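Local coordinates for mannitol dehydrogenase (Pseudomonas fluorescens, PDB 1LJ8), which binds NAD and probably catalyses the NAD-dependent interconversion of mannitol and fructose, at residues C258-Q263 with F362-I367; A329-Y334 with T357-F362. All blocks are in the same frame, centred on the assembly; numbering follows the deposited sequence.

Contact 1. Residues C258-Q263 with F362-I367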
ATOM      1  N   CYS A 258       3.734  -4.038  13.273  1.00 12.93           N
ATOM      2  CA  CYS A 258       2.636  -3.126  12.903  1.00 12.10           C
ATOM      3  C   CYS A 258       2.132  -2.437  14.153  1.00 13.95           C
ATOM      4  O   CYS A 258       2.436  -2.865  15.275  1.00 12.66           O
ATOM      5  CB  CYS A 258       1.469  -3.935  12.284  1.00 11.22           C
ATOM      6  SG  CYS A 258       0.844  -5.328  13.322  1.00 14.33           S
ATOM      7  N   GLU A 259       1.405  -1.332  13.961  1.00 13.40           N
ATOM      8  CA  GLU A 259       0.832  -0.608  15.088  1.00 14.18           C
ATOM      9  C   GLU A 259      -0.375  -1.363  15.630  1.00 13.24           C
ATOM     10  O   GLU A 259      -0.925  -2.217  14.977  1.00 13.96           O
ATOM     11  CB  GLU A 259       0.362   0.784  14.644  1.00 12.10           C
ATOM     12  CG  GLU A 259      -0.687   0.692  13.571  1.00 13.34           C
ATOM     13  CD  GLU A 259      -1.325   2.027  13.176  1.00 15.68           C
ATOM     14  OE1 GLU A 259      -1.847   2.075  12.049  1.00 13.49           O
ATOM     15  OE2 GLU A 259      -1.353   3.006  13.973  1.00 14.54           O
ATOM     16  N   PRO A 260      -0.809  -1.024  16.846  1.00 14.27           N
ATOM     17  CA  PRO A 260      -1.974  -1.677  17.463  1.00 15.58           C
ATOM     18  C   PRO A 260      -3.257  -1.368  16.696  1.00 13.03           C
ATOM     19  O   PRO A 260      -4.121  -2.232  16.536  1.00 15.00           O
ATOM     20  CB  PRO A 260      -2.039  -1.064  18.891  1.00 16.81           C
ATOM     21  CG  PRO A 260      -0.686  -0.488  19.121  1.00 18.04           C
ATOM     22  CD  PRO A 260      -0.096  -0.140  17.778  1.00 16.88           C
ATOM     23  N   PHE A 261      -3.406  -0.133  16.240  1.00 14.55           N
ATOM     24  CA  PHE A 261      -4.607   0.259  15.494  1.00 15.87           C
ATOM     25  C   PHE A 261      -4.736  -0.561  14.184  1.00 15.76           C
ATOM     26  O   PHE A 261      -3.739  -0.815  13.511  1.00 16.57           O
ATOM     27  CB  PHE A 261      -4.556   1.730  15.087  1.00 16.71           C
ATOM     28  CG  PHE A 261      -5.777   2.174  14.308  1.00 19.45           C
ATOM     29  CD1 PHE A 261      -6.975   2.436  14.962  1.00 21.81           C
ATOM     30  CD2 PHE A 261      -5.729   2.277  12.917  1.00 17.90           C
ATOM     31  CE1 PHE A 261      -8.129   2.803  14.235  1.00 24.62           C
ATOM     32  CE2 PHE A 261      -6.886   2.637  12.179  1.00 20.42           C
ATOM     33  CZ  PHE A 261      -8.068   2.898  12.830  1.00 22.01           C
ATOM     34  N   VAL A 262      -5.968  -0.931  13.843  1.00 14.70           N
ATOM     35  CA  VAL A 262      -6.247  -1.660  12.602  1.00 12.52           C
ATOM     36  C   VAL A 262      -7.722  -1.483  12.242  1.00 12.96           C
ATOM     37  O   VAL A 262      -8.616  -1.510  13.108  1.00 12.78           O
ATOM     38  CB  VAL A 262      -5.873  -3.182  12.747  1.00 13.78           C
ATOM     39  CG1 VAL A 262      -6.656  -3.830  13.869  1.00 16.55           C
ATOM     40  CG2 VAL A 262      -6.062  -3.917  11.397  1.00 13.03           C
ATOM     41  N   GLN A 263      -7.991  -1.259  10.966  1.00 12.09           N
ATOM     42  CA  GLN A 263      -9.375  -1.087  10.554  1.00 14.51           C
ATOM     43  C   GLN A 263      -9.540  -1.590   9.116  1.00 13.66           C
ATOM     44  O   GLN A 263      -8.608  -1.552   8.323  1.00 13.61           O
ATOM     45  CB  GLN A 263      -9.768   0.418  10.653  1.00 17.54           C
ATOM     46  CG  GLN A 263     -11.230   0.675  10.297  1.00 19.29           C
ATOM     47  CD  GLN A 263     -11.666   2.106  10.656  1.00 21.01           C
ATOM     48  OE1 GLN A 263     -10.845   3.020  10.669  1.00 22.90           O
ATOM     49  NE2 GLN A 263     -12.966   2.300  10.904  1.00 23.73           N
ATOM     50  N   PHE A 362       0.994   8.635  14.047  1.00 15.35           N
ATOM     51  CA  PHE A 362       2.328   8.884  13.496  1.00 13.99           C
ATOM     52  C   PHE A 362       3.352   9.183  14.605  1.00 14.79           C
ATOM     53  O   PHE A 362       4.543   9.072  14.381  1.00 14.88           O
ATOM     54  CB  PHE A 362       2.347  10.103  12.555  1.00 12.91           C
ATOM     55  CG  PHE A 362       1.694   9.886  11.213  1.00 12.64           C
ATOM     56  CD1 PHE A 362       1.742  10.913  10.268  1.00 10.95           C
ATOM     57  CD2 PHE A 362       1.020   8.719  10.898  1.00 12.35           C
ATOM     58  CE1 PHE A 362       1.117  10.768   9.019  1.00 12.44           C
ATOM     59  CE2 PHE A 362       0.375   8.554   9.654  1.00 12.28           C
ATOM     60  CZ  PHE A 362       0.428   9.588   8.716  1.00 12.94           C
ATOM     61  N   SER A 363       2.872   9.592  15.788  1.00 16.52           N
ATOM     62  CA  SER A 363       3.747   9.916  16.928  1.00 16.78           C
ATOM     63  C   SER A 363       4.167   8.682  17.712  1.00 19.24           C
ATOM     64  O   SER A 363       4.993   8.768  18.648  1.00 19.61           O
ATOM     65  CB  SER A 363       3.041  10.934  17.859  1.00 18.87           C
ATOM     66  OG  SER A 363       2.726  12.128  17.135  1.00 18.68           O
ATOM     67  N   ASN A 364       3.608   7.528  17.332  1.00 18.31           N
ATOM     68  CA  ASN A 364       3.956   6.230  17.966  1.00 18.48           C
ATOM     69  C   ASN A 364       5.487   6.038  17.870  1.00 17.33           C
ATOM     70  O   ASN A 364       6.072   5.853  16.799  1.00 16.63           O
ATOM     71  CB  ASN A 364       3.183   5.126  17.210  1.00 17.61           C
ATOM     72  CG  ASN A 364       3.482   3.721  17.702  1.00 17.64           C
ATOM     73  OD1 ASN A 364       4.434   3.470  18.445  1.00 18.68           O
ATOM     74  ND2 ASN A 364       2.658   2.777  17.250  1.00 17.33           N
ATOM     75  N   GLN A 365       6.179   6.090  18.998  1.00 18.72           N
ATOM     76  CA  GLN A 365       7.636   5.977  18.929  1.00 19.75           C
ATOM     77  C   GLN A 365       8.104   4.537  18.851  1.00 20.81           C
ATOM     78  O   GLN A 365       9.130   4.252  18.239  1.00 21.95           O
ATOM     79  CB  GLN A 365       8.295   6.616  20.170  1.00 21.78           C
ATOM     80  CG  GLN A 365       7.694   7.970  20.567  1.00 26.53           C
ATOM     81  CD  GLN A 365       8.288   9.145  19.811  1.00 29.53           C
ATOM     82  OE1 GLN A 365       9.510   9.321  19.782  1.00 32.63           O
ATOM     83  NE2 GLN A 365       7.420   9.973  19.193  1.00 29.34           N
ATOM     84  N   ALA A 366       7.347   3.632  19.456  1.00 19.74           N
ATOM     85  CA  ALA A 366       7.776   2.235  19.498  1.00 19.81           C
ATOM     86  C   ALA A 366       7.793   1.543  18.141  1.00 19.58           C
ATOM     87  O   ALA A 366       8.629   0.683  17.908  1.00 19.39           O
ATOM     88  CB  ALA A 366       6.871   1.478  20.423  1.00 20.59           C
ATOM     89  N   ILE A 367       6.868   1.934  17.259  1.00 17.99           N
ATOM     90  CA  ILE A 367       6.733   1.277  15.944  1.00 18.47           C
ATOM     91  C   ILE A 367       7.925   1.460  15.018  1.00 17.05           C
ATOM     92  O   ILE A 367       8.244   0.581  14.205  1.00 18.02           O
ATOM     93  CB  ILE A 367       5.395   1.737  15.266  1.00 18.16           C
ATOM     94  CG1 ILE A 367       4.983   0.843  14.064  1.00 19.34           C
ATOM     95  CG2 ILE A 367       5.547   3.186  14.828  1.00 17.34           C
ATOM     96  CD1 ILE A 367       4.845  -0.645  14.387  1.00 19.08           C
TER
HETATM   97  O   HOH W   1       1.015   4.029  15.155  1.00 17.77           O

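Contact 2. Residues A329-Y334 with T357-F362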
ATOM      1  N   ALA A 329       3.267  21.104  12.718  1.00 16.87           N
ATOM      2  CA  ALA A 329       2.477  22.284  12.295  1.00 17.15           C
ATOM      3  C   ALA A 329       2.217  22.267  10.784  1.00 16.82           C
ATOM      4  O   ALA A 329       1.117  22.611  10.300  1.00 16.80           O
ATOM      5  CB  ALA A 329       3.197  23.568  12.702  1.00 18.83           C
ATOM      6  N   TYR A 330       3.241  21.893  10.031  1.00 15.80           N
ATOM      7  CA  TYR A 330       3.077  21.786   8.572  1.00 15.99           C
ATOM      8  C   TYR A 330       2.025  20.728   8.190  1.00 14.39           C
ATOM      9  O   TYR A 330       1.146  20.995   7.351  1.00 13.71           O
ATOM     10  CB  TYR A 330       4.443  21.456   7.945  1.00 15.00           C
ATOM     11  CG  TYR A 330       4.415  21.155   6.451  1.00 13.99           C
ATOM     12  CD1 TYR A 330       3.994  22.105   5.517  1.00 15.72           C
ATOM     13  CD2 TYR A 330       4.849  19.918   5.985  1.00 13.80           C
ATOM     14  CE1 TYR A 330       4.016  21.817   4.144  1.00 14.62           C
ATOM     15  CE2 TYR A 330       4.878  19.614   4.629  1.00 13.54           C
ATOM     16  CZ  TYR A 330       4.464  20.569   3.713  1.00 14.89           C
ATOM     17  OH  TYR A 330       4.516  20.291   2.354  1.00 13.64           O
HETATM   18  N   MSE A 331       2.100  19.532   8.789  1.00 14.68           N
HETATM   19  CA  MSE A 331       1.086  18.479   8.516  1.00 13.96           C
HETATM   20  C   MSE A 331      -0.332  18.964   8.868  1.00 15.02           C
HETATM   21  O   MSE A 331      -1.295  18.757   8.108  1.00 13.98           O
HETATM   22  CB  MSE A 331       1.381  17.218   9.352  1.00 14.18           C
HETATM   23  CG  MSE A 331       0.222  16.177   9.407  1.00 13.21           C
HETATM   24 SE   MSE A 331       0.933  14.627  10.433  1.00 23.64          SE
HETATM   25  CE  MSE A 331      -0.730  13.591  10.537  1.00 14.73           C
ATOM     26  N   ARG A 332      -0.469  19.619  10.025  1.00 14.19           N
ATOM     27  CA  ARG A 332      -1.795  20.106  10.405  1.00 15.33           C
ATOM     28  C   ARG A 332      -2.309  21.150   9.423  1.00 14.80           C
ATOM     29  O   ARG A 332      -3.496  21.152   9.066  1.00 15.19           O
ATOM     30  CB  ARG A 332      -1.775  20.699  11.825  1.00 17.30           C
ATOM     31  CG  ARG A 332      -1.613  19.701  12.934  1.00 20.24           C
ATOM     32  CD  ARG A 332      -1.922  20.390  14.263  1.00 25.99           C
ATOM     33  NE  ARG A 332      -1.594  19.570  15.434  1.00 30.32           N
ATOM     34  CZ  ARG A 332      -2.374  18.617  15.953  1.00 32.33           C
ATOM     35  NH1 ARG A 332      -3.552  18.325  15.410  1.00 34.63           N
ATOM     36  NH2 ARG A 332      -1.978  17.978  17.051  1.00 32.15           N
ATOM     37  N   ALA A 333      -1.423  22.029   8.966  1.00 13.60           N
ATOM     38  CA  ALA A 333      -1.857  23.059   8.008  1.00 15.50           C
ATOM     39  C   ALA A 333      -2.266  22.395   6.679  1.00 15.31           C
ATOM     40  O   ALA A 333      -3.265  22.748   6.068  1.00 14.60           O
ATOM     41  CB  ALA A 333      -0.727  24.064   7.762  1.00 15.65           C
ATOM     42  N   TYR A 334      -1.459  21.439   6.217  1.00 14.03           N
ATOM     43  CA  TYR A 334      -1.790  20.736   4.987  1.00 14.64           C
ATOM     44  C   TYR A 334      -3.142  20.021   5.127  1.00 12.65           C
ATOM     45  O   TYR A 334      -4.028  20.146   4.237  1.00 13.58           O
ATOM     46  CB  TYR A 334      -0.669  19.722   4.639  1.00 13.44           C
ATOM     47  CG  TYR A 334      -0.957  18.899   3.414  1.00 13.78           C
ATOM     48  CD1 TYR A 334      -0.828  19.450   2.140  1.00 12.53           C
ATOM     49  CD2 TYR A 334      -1.349  17.560   3.519  1.00 11.39           C
ATOM     50  CE1 TYR A 334      -1.087  18.709   1.004  1.00 13.93           C
ATOM     51  CE2 TYR A 334      -1.584  16.786   2.353  1.00 10.45           C
ATOM     52  CZ  TYR A 334      -1.450  17.384   1.106  1.00 12.43           C
ATOM     53  OH  TYR A 334      -1.682  16.708  -0.072  1.00 12.35           O
ATOM     54  N   THR A 357      -6.223  11.723  15.510  1.00 15.81           N
ATOM     55  CA  THR A 357      -5.739  10.352  15.669  1.00 17.65           C
ATOM     56  C   THR A 357      -4.577  10.078  14.688  1.00 16.29           C
ATOM     57  O   THR A 357      -3.711   9.267  14.996  1.00 16.00           O
ATOM     58  CB  THR A 357      -6.851   9.305  15.499  1.00 17.62           C
ATOM     59  OG1 THR A 357      -7.367   9.336  14.161  1.00 21.49           O
ATOM     60  CG2 THR A 357      -7.993   9.554  16.509  1.00 17.86           C
ATOM     61  N   LEU A 358      -4.524  10.769  13.535  1.00 16.10           N
ATOM     62  CA  LEU A 358      -3.395  10.536  12.613  1.00 15.44           C
ATOM     63  C   LEU A 358      -2.136  11.076  13.257  1.00 15.30           C
ATOM     64  O   LEU A 358      -1.064  10.448  13.206  1.00 14.78           O
ATOM     65  CB  LEU A 358      -3.645  11.202  11.239  1.00 12.63           C
ATOM     66  CG  LEU A 358      -4.878  10.641  10.515  1.00 14.93           C
ATOM     67  CD1 LEU A 358      -5.002  11.357   9.173  1.00 12.86           C
ATOM     68  CD2 LEU A 358      -4.789   9.128  10.307  1.00 15.71           C
ATOM     69  N   VAL A 359      -2.240  12.244  13.885  1.00 15.42           N
ATOM     70  CA  VAL A 359      -1.079  12.790  14.552  1.00 15.58           C
ATOM     71  C   VAL A 359      -0.639  11.809  15.646  1.00 15.28           C
ATOM     72  O   VAL A 359       0.547  11.518  15.773  1.00 15.83           O
ATOM     73  CB  VAL A 359      -1.377  14.187  15.158  1.00 17.17           C
ATOM     74  CG1 VAL A 359      -0.204  14.656  16.029  1.00 18.34           C
ATOM     75  CG2 VAL A 359      -1.618  15.156  14.026  1.00 18.75           C
ATOM     76  N   ASP A 360      -1.600  11.291  16.412  1.00 16.43           N
ATOM     77  CA  ASP A 360      -1.280  10.348  17.501  1.00 16.46           C
ATOM     78  C   ASP A 360      -0.592   9.081  16.966  1.00 16.04           C
ATOM     79  O   ASP A 360       0.412   8.611  17.505  1.00 15.10           O
ATOM     80  CB  ASP A 360      -2.535   9.874  18.240  1.00 18.73           C
ATOM     81  CG  ASP A 360      -3.284  11.010  18.992  1.00 22.39           C
ATOM     82  OD1 ASP A 360      -2.653  12.033  19.330  1.00 22.36           O
ATOM     83  OD2 ASP A 360      -4.509  10.850  19.227  1.00 22.74           O
ATOM     84  N   ARG A 361      -1.170   8.510  15.904  1.00 15.20           N
ATOM     85  CA  ARG A 361      -0.586   7.276  15.326  1.00 15.32           C
ATOM     86  C   ARG A 361       0.798   7.506  14.710  1.00 15.21           C
ATOM     87  O   ARG A 361       1.715   6.674  14.866  1.00 15.77           O
ATOM     88  CB  ARG A 361      -1.560   6.676  14.301  1.00 14.67           C
ATOM     89  CG  ARG A 361      -2.794   6.065  14.978  1.00 12.83           C
ATOM     90  CD  ARG A 361      -3.910   5.787  13.939  1.00 15.65           C
ATOM     91  NE  ARG A 361      -3.378   4.909  12.877  1.00 13.46           N
ATOM     92  CZ  ARG A 361      -3.926   4.802  11.653  1.00 13.90           C
ATOM     93  NH1 ARG A 361      -5.022   5.504  11.338  1.00 12.28           N
ATOM     94  NH2 ARG A 361      -3.367   3.995  10.742  1.00 10.81           N
ATOM     95  N   PHE A 362       0.994   8.635  14.047  1.00 15.35           N
ATOM     96  CA  PHE A 362       2.328   8.884  13.496  1.00 13.99           C
ATOM     97  C   PHE A 362       3.352   9.183  14.605  1.00 14.79           C
ATOM     98  O   PHE A 362       4.543   9.072  14.381  1.00 14.88           O
ATOM     99  CB  PHE A 362       2.347  10.103  12.555  1.00 12.91           C
ATOM    100  CG  PHE A 362       1.694   9.886  11.213  1.00 12.64           C
ATOM    101  CD1 PHE A 362       1.742  10.913  10.268  1.00 10.95           C
ATOM    102  CD2 PHE A 362       1.020   8.719  10.898  1.00 12.35           C
ATOM    103  CE1 PHE A 362       1.117  10.768   9.019  1.00 12.44           C
ATOM    104  CE2 PHE A 362       0.375   8.554   9.654  1.00 12.28           C
ATOM    105  CZ  PHE A 362       0.428   9.588   8.716  1.00 12.94           C
TER

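Contact 1. Residues C258-Q263 with F362-I367
Ile367 lays its CD1 methyl squarely over the face of the peptide joining Cys258 to Glu259, and this overlap is the tightest part of the contact. CD1 is 3.3 Å from Cys258 C and 3.5 Å from Glu259 N. CG1 stands anti to the backbone N (chi1 -165°), pointing this branch at segment 258-263, and the turn at chi2 sets CD1 on the peptide. Beside it, Asn364 meets Pro260 tip to tip: ND2 approaches Pro260 CD at 4.0 Å and lies equally close to Glu259 CB. The amide is held from both ends. Its OD1 accepts the Ile367 N-H (3.1 Å, N-H...O angle 151°), with the donor well above the carbonyl plane, an Asx motif that folds the loop back on itself. Its ND2 donates to Leu88 O and to a water, 2.9 Å from ND2, which in turn donates to Glu259 OE2 at 2.8 Å. This water is the polar link between the two segments; the direct contacts are van der Waals, the Ile367 methyl on the peptide and the Asn364 amide nitrogen against aliphatic carbons. Glu259 reaches the water with CG in the crowded position between N and the carbonyl carbon (chi1 60°) and an extended chain beyond. Its other oxygen, OE1, accepts from Ile232 N and also has an arginine partner, so the buried carboxylate is probably ionised. The Glu259 side chain lies about 7 Å from the bound NAD. Cys258 closes strand 256-258, an outermost strand of the mixed sheet in the Rossmann domain, whereas 362-367 leads from helix 351-362 toward helix 371-375 of the C-terminal domain. Both segments also bond to the chain just after strand 83-87, Cys258 to Leu88 and Gln365 to Asp90.

Contact 2. Residues A329-Y334 with T357-F362
This is an apolar helix-helix contact inside the C-terminal domain, with a Met-aromatic pair at its buried side. Segments 329-334 and 357-362, on helices 325-339 and 351-362, run roughly antiparallel, their axes at 148° and 11.5 Å apart at closest approach, so long side chains have to span the gap. Met331, present as selenomethionine, does so fully extended, with CG anti to the backbone N. Its terminal CE methyl fits among three residues, 3.8 Å from Leu358 CB, 3.9 Å from Val359 CG2 and 3.7 Å from Phe362 CD1. The selenium stands 4.9 Å from the centroid of the Phe362 ring and 64° off the ring normal, an oblique approach. The same ring stacks with His303 of helix 289-313, and Met331 also touches Ser302 there, so a third helix borders the pair. On the partly exposed side, Arg332 runs extended from CG to NE and crosses Val359 at about a right angle, while its NH2 hydrogen-bonds Gln356 OE1 one turn back on the partner helix. An alanine at Arg332 would lose this bond and would probably leave the Val359 methyls less well covered. The two branches of Val359 are met differently: CG2 sits 3.8 Å above one face of the Arg332 guanidinium, offset from its middle, and CG1 is 3.9 Å from Arg332 NH2.

How the contacts relate
Both contacts are largely buried, their centres about 14 Å apart, and contact 2 is nested within the chain loop that contact 1 closes. They use successive parts of one element: contact 2 takes the last turns of helix 351-362, contact 1 the loop leaving it. Phe362 lies in both ranges but, of the two contacts, packs across contact 2 alone. Contact 1 joins the Rossmann domain to the C-terminal domain through methyl, amide and water; contact 2 stays within the C-terminal domain and is mainly apolar, with one arginine on its more exposed side. A direct bridge ties them together: Arg361 NH2 forms a salt bridge with Glu259 OE1 at 2.8 Å, and its guanidinium also packs on the Phe261 ring.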